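Local coordinates for aerotolerance-related membrane protein (Bacteroides fragilis, PDB 4JDU) that binds calcium through the von Willebrand factor A domain of a membrane protein probably involved in aerotolerance, at residues V9-A14 and A111-T116; A128-S133 and A182-G187; Q138-G143 and K200-E205; L142-P147 and I190-S195. The protein carries 6 engineered substitutions. All blocks are in the same frame, centred on the assembly; numbering follows the deposited sequence.

Contact 1. Residues V9-A14 and A111-T116; sequences VEVMIA and AIVVIT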
loop_
_atom_site.group_PDB
_atom_site.type_symbol
_atom_site.label_atom_id
_atom_site.label_comp_id
_atom_site.label_asym_id
_atom_site.label_seq_id
_atom_site.Cartn_x
_atom_site.Cartn_y
_atom_site.Cartn_z
ATOM N N VAL A 9 8.555 -10.556 13.152
ATOM C CA VAL A 9 7.419 -9.641 13.177
ATOM C C VAL A 9 6.405 -10.103 12.138
ATOM O O VAL A 9 6.780 -10.717 11.143
ATOM C CB VAL A 9 7.884 -8.204 12.849
ATOM C CG1 VAL A 9 6.713 -7.217 12.786
ATOM C CG2 VAL A 9 8.911 -7.750 13.862
ATOM N N GLU A 10 5.124 -9.836 12.367
ATOM C CA GLU A 10 4.118 -10.078 11.344
ATOM C C GLU A 10 3.874 -8.783 10.583
ATOM O O GLU A 10 3.667 -7.731 11.191
ATOM C CB GLU A 10 2.814 -10.598 11.960
ATOM C CG GLU A 10 2.962 -11.980 12.566
ATOM C CD GLU A 10 1.647 -12.567 13.021
ATOM O OE1 GLU A 10 0.591 -11.946 12.771
ATOM O OE2 GLU A 10 1.673 -13.656 13.635
ATOM N N VAL A 11 3.926 -8.852 9.255
ATOM C CA VAL A 11 3.776 -7.657 8.430
ATOM C C VAL A 11 2.618 -7.828 7.457
ATOM O O VAL A 11 2.621 -8.747 6.638
ATOM C CB VAL A 11 5.066 -7.366 7.624
ATOM C CG1 VAL A 11 4.897 -6.113 6.761
ATOM C CG2 VAL A 11 6.254 -7.216 8.562
HETATM N N MSE A 12 1.620 -6.956 7.545
HETATM C CA MSE A 12 0.526 -6.991 6.586
HETATM C C MSE A 12 0.681 -5.855 5.596
HETATM O O MSE A 12 0.632 -4.670 5.964
HETATM C CB MSE A 12 -0.840 -6.903 7.274
HETATM C CG MSE A 12 -1.990 -6.850 6.292
HETATM SE SE MSE A 12 -2.057 -8.426 5.147
HETATM C CE MSE A 12 -2.305 -9.776 6.506
ATOM N N ILE A 13 0.891 -6.232 4.338
ATOM C CA ILE A 13 0.946 -5.272 3.248
ATOM C C ILE A 13 -0.477 -4.914 2.852
ATOM O O ILE A 13 -1.331 -5.789 2.702
ATOM C CB ILE A 13 1.652 -5.869 2.016
ATOM C CG1 ILE A 13 3.038 -6.398 2.388
ATOM C CG2 ILE A 13 1.754 -4.834 0.902
ATOM C CD1 ILE A 13 3.992 -5.319 2.872
ATOM N N ALA A 14 -0.749 -3.624 2.697
ATOM C CA ALA A 14 -2.017 -3.190 2.118
ATOM C C ALA A 14 -1.705 -2.402 0.856
ATOM O O ALA A 14 -1.222 -1.269 0.936
ATOM C CB ALA A 14 -2.815 -2.345 3.114
ATOM N N ALA A 111 3.022 -5.075 12.195
ATOM C CA ALA A 111 3.173 -3.853 11.407
ATOM C C ALA A 111 2.333 -3.917 10.149
ATOM O O ALA A 111 2.243 -4.962 9.503
ATOM C CB ALA A 111 4.636 -3.630 11.042
ATOM N N ILE A 112 1.720 -2.789 9.810
ATOM C CA ILE A 112 0.980 -2.639 8.565
ATOM C C ILE A 112 1.786 -1.733 7.662
ATOM O O ILE A 112 2.325 -0.724 8.119
ATOM C CB ILE A 112 -0.409 -2.027 8.815
ATOM C CG1 ILE A 112 -1.241 -2.959 9.708
ATOM C CG2 ILE A 112 -1.123 -1.721 7.493
ATOM C CD1 ILE A 112 -2.546 -2.355 10.180
ATOM N N VAL A 113 1.909 -2.115 6.395
ATOM C CA VAL A 113 2.591 -1.272 5.414
ATOM C C VAL A 113 1.619 -0.946 4.292
ATOM O O VAL A 113 1.285 -1.813 3.480
ATOM C CB VAL A 113 3.847 -1.962 4.843
ATOM C CG1 VAL A 113 4.554 -1.044 3.838
ATOM C CG2 VAL A 113 4.805 -2.361 5.963
ATOM N N VAL A 114 1.124 0.288 4.293
ATOM C CA VAL A 114 0.210 0.761 3.257
ATOM C C VAL A 114 1.019 1.323 2.096
ATOM O O VAL A 114 1.882 2.174 2.307
ATOM C CB VAL A 114 -0.738 1.852 3.796
ATOM C CG1 VAL A 114 -1.748 2.246 2.740
ATOM C CG2 VAL A 114 -1.466 1.362 5.051
ATOM N N ILE A 115 0.758 0.828 0.883
ATOM C CA ILE A 115 1.449 1.287 -0.325
ATOM C C ILE A 115 0.427 1.912 -1.273
ATOM O O ILE A 115 -0.473 1.240 -1.772
ATOM C CB ILE A 115 2.222 0.139 -0.998
ATOM C CG1 ILE A 115 3.076 -0.575 0.057
ATOM C CG2 ILE A 115 3.090 0.659 -2.124
ATOM C CD1 ILE A 115 3.911 -1.704 -0.472
ATOM N N THR A 116 0.554 3.216 -1.498
ATOM C CA THR A 116 -0.531 3.979 -2.096
ATOM C C THR A 116 -0.024 5.307 -2.629
ATOM O O THR A 116 1.051 5.756 -2.245
ATOM C CB THR A 116 -1.643 4.247 -1.031
ATOM O OG1 THR A 116 -2.746 4.939 -1.624
ATOM C CG2 THR A 116 -1.097 5.078 0.153
#
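V11 and V113 meet in the parallel core of the von Willebrand factor A fold, where strands 9-16 and 109-116 lie side by side at the middle of a six-stranded sheet. The tight part is the face carrying V11, A111, I13 and V113. CG1 of V11, anti to the backbone N (chi1 180°), is the methyl that lies 3.8 Å from V113 CG2, the two side chains crossing obliquely. In one of its two modelled conformers, I13 sends CD1 alongside V113 to within 3.9 Å of its CB, and its CG2 reaches I115 CD1 at 4.0 Å. Branched residues suit this face, since extended backbone accommodates the branch at CB and the methyls interlock beneath helix 195-206. The other face, with M12, I112, A14 and V114, is looser across the pair: A14 CB stays 4.4 Å from V114 CG2. That face is buried as well, with M12, I112 and V114 packed on helix 91-99. E10 leaves the contact, its carboxylate bonded to T103. Five backbone hydrogen bonds hold the register, and they run alternately from one strand to the other. The straightest goes from A14 N to V113 O, 2.8 Å long with 174° at the hydrogen.

Contact 2. Residues A128-S133 and A182-G187; sequences AAKSSS and AKEGNG. Engineered in segment 128-133: S131 (natural residue Glu), S132 (natural residue Ala), S133 (natural residue Ala).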
loop_
_atom_site.group_PDB
_atom_site.type_symbol
_atom_site.label_atom_id
_atom_site.label_comp_id
_atom_site.label_asym_id
_atom_site.label_seq_id
_atom_site.Cartn_x
_atom_site.Cartn_y
_atom_site.Cartn_z
ATOM N N ALA A 128 -8.358 5.308 11.439
ATOM C CA ALA A 128 -8.008 3.896 11.399
ATOM C C ALA A 128 -6.566 3.683 11.855
ATOM O O ALA A 128 -6.276 2.729 12.584
ATOM C CB ALA A 128 -8.217 3.318 9.992
ATOM N N ALA A 129 -5.667 4.557 11.414
ATOM C CA ALA A 129 -4.268 4.466 11.817
ATOM C C ALA A 129 -4.120 4.658 13.321
ATOM O O ALA A 129 -3.356 3.932 13.963
ATOM C CB ALA A 129 -3.410 5.482 11.053
ATOM N N LYS A 130 -4.843 5.633 13.870
ATOM C CA LYS A 130 -4.848 5.880 15.309
ATOM C C LYS A 130 -5.332 4.657 16.087
ATOM O O LYS A 130 -4.722 4.266 17.083
ATOM C CB LYS A 130 -5.741 7.075 15.637
ATOM C CG LYS A 130 -5.694 7.483 17.104
ATOM C CD LYS A 130 -4.271 7.853 17.492
ATOM C CE LYS A 130 -4.180 8.370 18.919
ATOM N NZ LYS A 130 -2.832 8.942 19.198
ATOM N N SER A 131 -6.421 4.056 15.623
ATOM C CA SER A 131 -6.989 2.880 16.277
ATOM C C SER A 131 -5.975 1.742 16.284
ATOM O O SER A 131 -5.762 1.083 17.310
ATOM C CB SER A 131 -8.256 2.431 15.553
ATOM O OG SER A 131 -8.907 1.403 16.278
ATOM N N SER A 132 -5.346 1.534 15.140
ATOM C CA SER A 132 -4.338 0.496 14.991
ATOM C C SER A 132 -3.164 0.710 15.948
ATOM O O SER A 132 -2.809 -0.183 16.709
ATOM C CB SER A 132 -3.851 0.455 13.540
ATOM O OG SER A 132 -2.960 -0.625 13.333
ATOM N N SER A 133 -2.559 1.891 15.908
ATOM C CA SER A 133 -1.371 2.135 16.720
ATOM C C SER A 133 -1.690 2.113 18.219
ATOM O O SER A 133 -0.864 1.685 19.028
ATOM C CB SER A 133 -0.673 3.440 16.300
ATOM O OG SER A 133 -1.476 4.574 16.580
ATOM N N ALA A 182 0.920 7.917 8.633
ATOM C CA ALA A 182 2.070 7.283 9.269
ATOM C C ALA A 182 2.322 7.856 10.656
ATOM O O ALA A 182 2.645 7.110 11.590
ATOM C CB ALA A 182 3.315 7.430 8.401
ATOM N N LYS A 183 2.191 9.176 10.805
ATOM C CA LYS A 183 2.380 9.810 12.107
ATOM C C LYS A 183 1.405 9.233 13.129
ATOM O O LYS A 183 1.810 8.793 14.215
ATOM C CB LYS A 183 2.198 11.326 11.999
ATOM C CG LYS A 183 2.061 12.014 13.359
ATOM C CD LYS A 183 1.572 13.449 13.201
ATOM C CE LYS A 183 1.308 14.092 14.553
ATOM N NZ LYS A 183 0.801 15.484 14.388
ATOM N N GLU A 184 0.122 9.217 12.780
ATOM C CA GLU A 184 -0.879 8.747 13.724
ATOM C C GLU A 184 -0.788 7.241 13.918
ATOM O O GLU A 184 -1.248 6.724 14.933
ATOM C CB GLU A 184 -2.286 9.162 13.283
ATOM C CG GLU A 184 -2.517 10.674 13.307
ATOM C CD GLU A 184 -2.347 11.312 14.675
ATOM O OE1 GLU A 184 -2.098 12.536 14.718
ATOM O OE2 GLU A 184 -2.475 10.611 15.705
ATOM N N GLY A 185 -0.190 6.547 12.948
ATOM C CA GLY A 185 0.046 5.118 13.059
ATOM C C GLY A 185 1.343 4.751 13.763
ATOM O O GLY A 185 1.694 3.567 13.809
ATOM N N ASN A 186 2.026 5.751 14.328
ATOM C CA ASN A 186 3.313 5.532 14.985
ATOM C C ASN A 186 4.306 4.826 14.061
ATOM O O ASN A 186 5.112 4.010 14.517
ATOM C CB ASN A 186 3.117 4.724 16.281
ATOM C CG ASN A 186 4.308 4.805 17.221
ATOM O OD1 ASN A 186 5.072 5.769 17.197
ATOM N ND2 ASN A 186 4.465 3.790 18.062
ATOM N N GLY A 187 4.239 5.133 12.765
ATOM C CA GLY A 187 5.100 4.491 11.796
ATOM C C GLY A 187 5.885 5.511 11.011
ATOM O O GLY A 187 5.948 6.693 11.378
HETATM O O HOH W 1 -1.090 7.983 17.295
HETATM O O HOH W 2 1.937 1.860 18.710
#
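The carbonyl oxygen of E184 is gripped twice: S133 OG donates to it at 2.7 Å, in the carbonyl plane, and a water donates at the same distance. S133 is an engineered residue, alanine in the natural protein; its OG stands between the backbone N and the carbonyl carbon (chi1 66°), which turns it onto the end of the opposing helix. The same water accepts from K130 NZ at 2.8 Å and so bridges it to the E184 carbonyl, with only a weak bond to E184 OE2. The direct salt bridge, K130 NZ to E184 OE2, is long at 3.9 Å. K130 is bent at chi2 (60°), bringing CD alongside OE2. A lysine and a glutamate suit this solvent-facing side, where K130 is exposed and E184 partly so. Next to them A129 CB rests 3.9 Å from G185 N; a methyl and a glycine let the backbones approach to 4.5 Å between A129 CA and G185 CA. N186 takes positive phi (54°), readily adopted by asparagine, as C-prime residue of a Schellman motif, in which G187 N bonds A182 O at 2.8 Å. In the modelled conformer of N186, a second water joins S133 O to N186 ND2. Helices 125-134 and 175-184 each precede a parallel strand, 138-143 and 189-191; G185 is bonded through its backbone to V139, and A128 packs on helix 91-99.

Contact 3. Residues Q138-G143 and K200-E205; sequences QVNVLG and KAINQE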
loop_
_atom_site.group_PDB
_atom_site.type_symbol
_atom_site.label_atom_id
_atom_site.label_comp_id
_atom_site.label_asym_id
_atom_site.label_seq_id
_atom_site.Cartn_x
_atom_site.Cartn_y
_atom_site.Cartn_z
ATOM N N GLN A 138 1.715 -0.948 14.454
ATOM C CA GLN A 138 2.297 0.178 13.724
ATOM C C GLN A 138 1.755 0.280 12.302
ATOM O O GLN A 138 1.573 -0.731 11.621
ATOM C CB GLN A 138 3.813 0.004 13.665
ATOM C CG GLN A 138 4.541 1.035 12.821
ATOM C CD GLN A 138 6.026 0.754 12.751
ATOM O OE1 GLN A 138 6.452 -0.249 12.168
ATOM N NE2 GLN A 138 6.825 1.627 13.364
ATOM N N VAL A 139 1.497 1.504 11.856
ATOM C CA VAL A 139 1.090 1.725 10.468
ATOM C C VAL A 139 2.099 2.617 9.758
ATOM O O VAL A 139 2.310 3.776 10.140
ATOM C CB VAL A 139 -0.295 2.367 10.345
ATOM C CG1 VAL A 139 -0.713 2.435 8.881
ATOM C CG2 VAL A 139 -1.323 1.604 11.169
ATOM N N ASN A 140 2.721 2.034 8.737
ATOM C CA ASN A 140 3.700 2.704 7.888
ATOM C C ASN A 140 3.071 2.985 6.538
ATOM O O ASN A 140 2.175 2.267 6.097
ATOM C CB ASN A 140 4.921 1.798 7.700
ATOM C CG ASN A 140 5.542 1.386 9.021
ATOM O OD1 ASN A 140 6.160 2.207 9.708
ATOM N ND2 ASN A 140 5.387 0.109 9.385
ATOM N N VAL A 141 3.555 4.020 5.868
ATOM C CA VAL A 141 3.039 4.352 4.548
ATOM C C VAL A 141 4.171 4.576 3.547
ATOM O O VAL A 141 5.103 5.360 3.800
ATOM C CB VAL A 141 2.129 5.602 4.591
ATOM C CG1 VAL A 141 1.572 5.894 3.207
ATOM C CG2 VAL A 141 0.986 5.418 5.593
ATOM N N LEU A 142 4.102 3.859 2.426
ATOM C CA LEU A 142 5.015 4.077 1.313
ATOM C C LEU A 142 4.224 4.770 0.213
ATOM O O LEU A 142 3.269 4.206 -0.340
ATOM C CB LEU A 142 5.619 2.760 0.819
ATOM C CG LEU A 142 6.225 1.874 1.907
ATOM C CD1 LEU A 142 6.865 0.629 1.318
ATOM C CD2 LEU A 142 7.211 2.649 2.765
ATOM N N GLY A 143 4.597 6.016 -0.070
ATOM C CA GLY A 143 3.888 6.813 -1.055
ATOM C C GLY A 143 4.528 6.635 -2.416
ATOM O O GLY A 143 5.735 6.846 -2.571
ATOM N N LYS A 200 14.774 -1.045 2.241
ATOM C CA LYS A 200 15.680 -1.125 3.382
ATOM C C LYS A 200 15.160 -0.296 4.549
ATOM O O LYS A 200 15.199 -0.732 5.702
ATOM C CB LYS A 200 17.092 -0.674 2.993
ATOM N N ALA A 201 14.663 0.896 4.245
ATOM C CA ALA A 201 14.167 1.792 5.278
ATOM C C ALA A 201 12.941 1.210 5.976
ATOM O O ALA A 201 12.797 1.329 7.197
ATOM C CB ALA A 201 13.854 3.150 4.686
ATOM N N ILE A 202 12.060 0.575 5.208
ATOM C CA ILE A 202 10.868 -0.011 5.805
ATOM C C ILE A 202 11.219 -1.263 6.622
ATOM O O ILE A 202 10.672 -1.472 7.705
ATOM C CB ILE A 202 9.731 -0.260 4.765
ATOM C CG1 ILE A 202 8.430 -0.613 5.484
ATOM C CG2 ILE A 202 10.107 -1.325 3.758
ATOM C CD1 ILE A 202 7.976 0.484 6.410
ATOM N N ASN A 203 12.148 -2.075 6.120
ATOM C CA ASN A 203 12.648 -3.225 6.876
ATOM C C ASN A 203 13.330 -2.777 8.163
ATOM O O ASN A 203 13.236 -3.440 9.197
ATOM C CB ASN A 203 13.631 -4.051 6.039
ATOM C CG ASN A 203 12.933 -4.989 5.070
ATOM O OD1 ASN A 203 13.124 -4.902 3.856
ATOM N ND2 ASN A 203 12.120 -5.896 5.604
ATOM N N GLN A 204 14.018 -1.643 8.085
ATOM C CA GLN A 204 14.700 -1.063 9.236
ATOM C C GLN A 204 13.713 -0.617 10.310
ATOM O O GLN A 204 13.946 -0.820 11.503
ATOM C CB GLN A 204 15.575 0.115 8.792
ATOM C CG GLN A 204 16.115 0.974 9.928
ATOM C CD GLN A 204 17.126 1.997 9.442
ATOM O OE1 GLN A 204 17.994 1.685 8.627
ATOM N NE2 GLN A 204 17.014 3.228 9.933
ATOM N N GLU A 205 12.607 -0.015 9.883
ATOM C CA GLU A 205 11.567 0.415 10.813
ATOM C C GLU A 205 10.837 -0.786 11.409
ATOM O O GLU A 205 10.509 -0.804 12.598
ATOM C CB GLU A 205 10.569 1.334 10.109
ATOM C CG GLU A 205 9.481 1.878 11.022
ATOM C CD GLU A 205 10.036 2.686 12.179
ATOM O OE1 GLU A 205 11.050 3.395 11.992
ATOM O OE2 GLU A 205 9.453 2.610 13.281
#
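The amide of Q138 and the carboxylate of E205 are turned 54° against each other, joined by Q138 NE2 donating to E205 OE2 at 2.8 Å, tilted slightly from both planes. The oxygen is met on its anti side, and the bond is bent, 137° at the hydrogen. A second flat group, the amide of N140, has I202 CD1 over one face, 3.6 Å from N140 CB and 3.7 Å from N140 CG. At its edge N140 ND2 donates in its own plane to Q138 OE1 at 3.0 Å, coming from above the Q138 carbonyl plane. Helix 195-206, in one helical layer of the three-layer alpha/beta/alpha (Rossmann-like) von Willebrand factor A fold, runs antiparallel to strand 138-143. Q138, N140 and L142 face it. CG of Q138 is anti to the backbone N (chi1 174°) and the chain runs on extended, a long reach that brings the amide across to the helix. Buried amides need partners: OD1 of N140 accepts from I188 N, and Q138 NE2 has a further acceptor in N186 O. Isoleucine suits the centre, where I202 CD1 also lies 4.3 Å from L142 CD2. E205 CG touches N140 OD1 at 3.6 Å.

Contact 4. Residues L142-P147 and I190-S195; sequences LGVGLP and IRVDNS
L142 and I190 lie side by side and point the same way, L142 CD2 3.8 Å from I190 CD1, in the parallel pairing that adds strand 189-191 as the edge of the von Willebrand factor A sheet. V192 extends this apolar centre: its CG2 touches L142 CB, and its CB meets V144 CG1 at 3.6 Å. In the conformer modelled, CG1 of V144 is anti to the carbonyl carbon (chi1 -74°), which brings it against V192. L142 and V192 pack on L37 of helix 37-43, and I190 on A198 and A201 of helix 195-206. Two backbone bonds clamp the pair, G143 N to I190 O at 2.8 Å and V192 N to G143 O at 2.7 Å. G143, with no side chain, lets the backbones come to 4.7 Å between G143 CA and R191 CA. G145 takes phi 123°, which glycine reaches easily; its carbonyl oxygen is buried without a partner in the model. The side chain of V144 is about 5 Å from that of D117, a calcium ligand of this protein that is not bound to the metal in this model. At the polar edge, R191 forms a salt bridge through NE with E175. The P147 and R191 side chains cross at about a right angle, and P147 CD lies 3.5 Å above the guanidinium plane, away from its centre.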
loop_
_atom_site.group_PDB
_atom_site.type_symbol
_atom_site.label_atom_id
_atom_site.label_comp_id
_atom_site.label_asym_id
_atom_site.label_seq_id
_atom_site.Cartn_x
_atom_site.Cartn_y
_atom_site.Cartn_z
ATOM N N LEU A 142 4.102 3.859 2.426
ATOM C CA LEU A 142 5.015 4.077 1.313
ATOM C C LEU A 142 4.224 4.770 0.213
ATOM O O LEU A 142 3.269 4.206 -0.340
ATOM C CB LEU A 142 5.619 2.760 0.819
ATOM C CG LEU A 142 6.225 1.874 1.907
ATOM C CD1 LEU A 142 6.865 0.629 1.318
ATOM C CD2 LEU A 142 7.211 2.649 2.765
ATOM N N GLY A 143 4.597 6.016 -0.070
ATOM C CA GLY A 143 3.888 6.813 -1.055
ATOM C C GLY A 143 4.528 6.635 -2.416
ATOM O O GLY A 143 5.735 6.846 -2.571
ATOM N N VAL A 144 3.734 6.214 -3.392
ATOM C CA VAL A 144 4.265 6.054 -4.745
ATOM C C VAL A 144 3.614 7.048 -5.678
ATOM O O VAL A 144 2.402 7.242 -5.677
ATOM C CB VAL A 144 4.103 4.618 -5.320
ATOM C CG1 VAL A 144 5.097 3.656 -4.676
ATOM C CG2 VAL A 144 2.696 4.137 -5.133
ATOM N N GLY A 145 4.456 7.697 -6.472
ATOM C CA GLY A 145 3.998 8.710 -7.404
ATOM C C GLY A 145 4.718 10.010 -7.126
ATOM O O GLY A 145 5.560 10.092 -6.222
ATOM N N LEU A 146 4.393 11.028 -7.915
ATOM C CA LEU A 146 4.979 12.351 -7.748
ATOM C C LEU A 146 3.882 13.353 -7.413
ATOM O O LEU A 146 2.724 13.165 -7.791
ATOM C CB LEU A 146 5.712 12.776 -9.023
ATOM C CG LEU A 146 6.840 11.852 -9.502
ATOM C CD1 LEU A 146 7.470 12.328 -10.809
ATOM C CD2 LEU A 146 7.895 11.712 -8.420
ATOM N N PRO A 147 4.233 14.422 -6.690
ATOM C CA PRO A 147 3.187 15.394 -6.367
ATOM C C PRO A 147 2.715 16.204 -7.577
ATOM O O PRO A 147 1.618 16.761 -7.511
ATOM C CB PRO A 147 3.855 16.305 -5.324
ATOM C CG PRO A 147 5.331 16.098 -5.505
ATOM C CD PRO A 147 5.484 14.670 -5.951
ATOM N N ILE A 190 7.612 7.019 3.734
ATOM C CA ILE A 190 8.682 7.113 2.749
ATOM C C ILE A 190 8.071 7.401 1.396
ATOM O O ILE A 190 7.160 6.685 0.963
ATOM C CB ILE A 190 9.444 5.789 2.625
ATOM C CG1 ILE A 190 10.092 5.409 3.955
ATOM C CG2 ILE A 190 10.489 5.870 1.524
ATOM C CD1 ILE A 190 10.503 3.965 4.010
ATOM N N ARG A 191 8.558 8.438 0.715
ATOM C CA ARG A 191 8.196 8.640 -0.682
ATOM C C ARG A 191 9.078 7.736 -1.535
ATOM O O ARG A 191 10.305 7.883 -1.558
ATOM C CB ARG A 191 8.366 10.092 -1.138
ATOM C CG ARG A 191 7.856 10.280 -2.567
ATOM C CD ARG A 191 8.403 11.521 -3.248
ATOM N NE ARG A 191 7.826 12.749 -2.717
ATOM C CZ ARG A 191 8.031 13.952 -3.248
ATOM N NH1 ARG A 191 8.794 14.078 -4.328
ATOM N NH2 ARG A 191 7.471 15.025 -2.708
ATOM N N VAL A 192 8.454 6.788 -2.215
ATOM C CA VAL A 192 9.210 5.770 -2.931
ATOM C C VAL A 192 9.864 6.320 -4.183
ATOM O O VAL A 192 9.187 6.849 -5.065
ATOM C CB VAL A 192 8.317 4.592 -3.324
ATOM C CG1 VAL A 192 9.148 3.545 -4.052
ATOM C CG2 VAL A 192 7.664 3.997 -2.088
ATOM N N ASP A 193 11.184 6.199 -4.260
ATOM C CA ASP A 193 11.881 6.490 -5.506
ATOM C C ASP A 193 12.780 5.314 -5.895
ATOM O O ASP A 193 12.460 4.572 -6.825
ATOM C CB ASP A 193 12.618 7.832 -5.427
ATOM C CG ASP A 193 11.674 9.016 -5.579
ATOM O OD1 ASP A 193 10.615 8.856 -6.231
ATOM O OD2 ASP A 193 11.987 10.105 -5.056
ATOM N N ASN A 194 13.879 5.114 -5.178
ATOM C CA ASN A 194 14.596 3.848 -5.283
ATOM C C ASN A 194 13.882 2.792 -4.434
ATOM O O ASN A 194 13.931 2.841 -3.202
ATOM C CB ASN A 194 16.057 4.004 -4.854
ATOM C CG ASN A 194 16.888 2.759 -5.133
ATOM O OD1 ASN A 194 16.570 1.665 -4.664
ATOM N ND2 ASN A 194 17.960 2.922 -5.903
ATOM N N SER A 195 13.213 1.849 -5.100
ATOM C CA SER A 195 12.423 0.823 -4.416
ATOM C C SER A 195 13.288 -0.057 -3.510
ATOM O O SER A 195 12.828 -0.535 -2.470
ATOM C CB SER A 195 11.666 -0.046 -5.427
ATOM O OG SER A 195 12.400 -1.215 -5.752
#

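Contacts 1, 3 and 4 belong to the same sheet, whereas contact 2 lies outside it, partly buried, where two helices meet. Contact 1 is the most central, strand against strand with apolar faces and routine backbone bonds. Contact 4 repeats this parallel pairing at the sheet edge, but soon gives way to loops and a charged rim. Contact 3 shares L142 and G143 with contact 4, yet it joins the strand to a helix by buried amides as well as methyls. Contacts 2 and 3 are linked through the 185-187 turn, whose backbone is bonded to strand 138-143. Contact 2 combines a close alanine-glycine approach and an engineered serine bond with water and a long salt bridge.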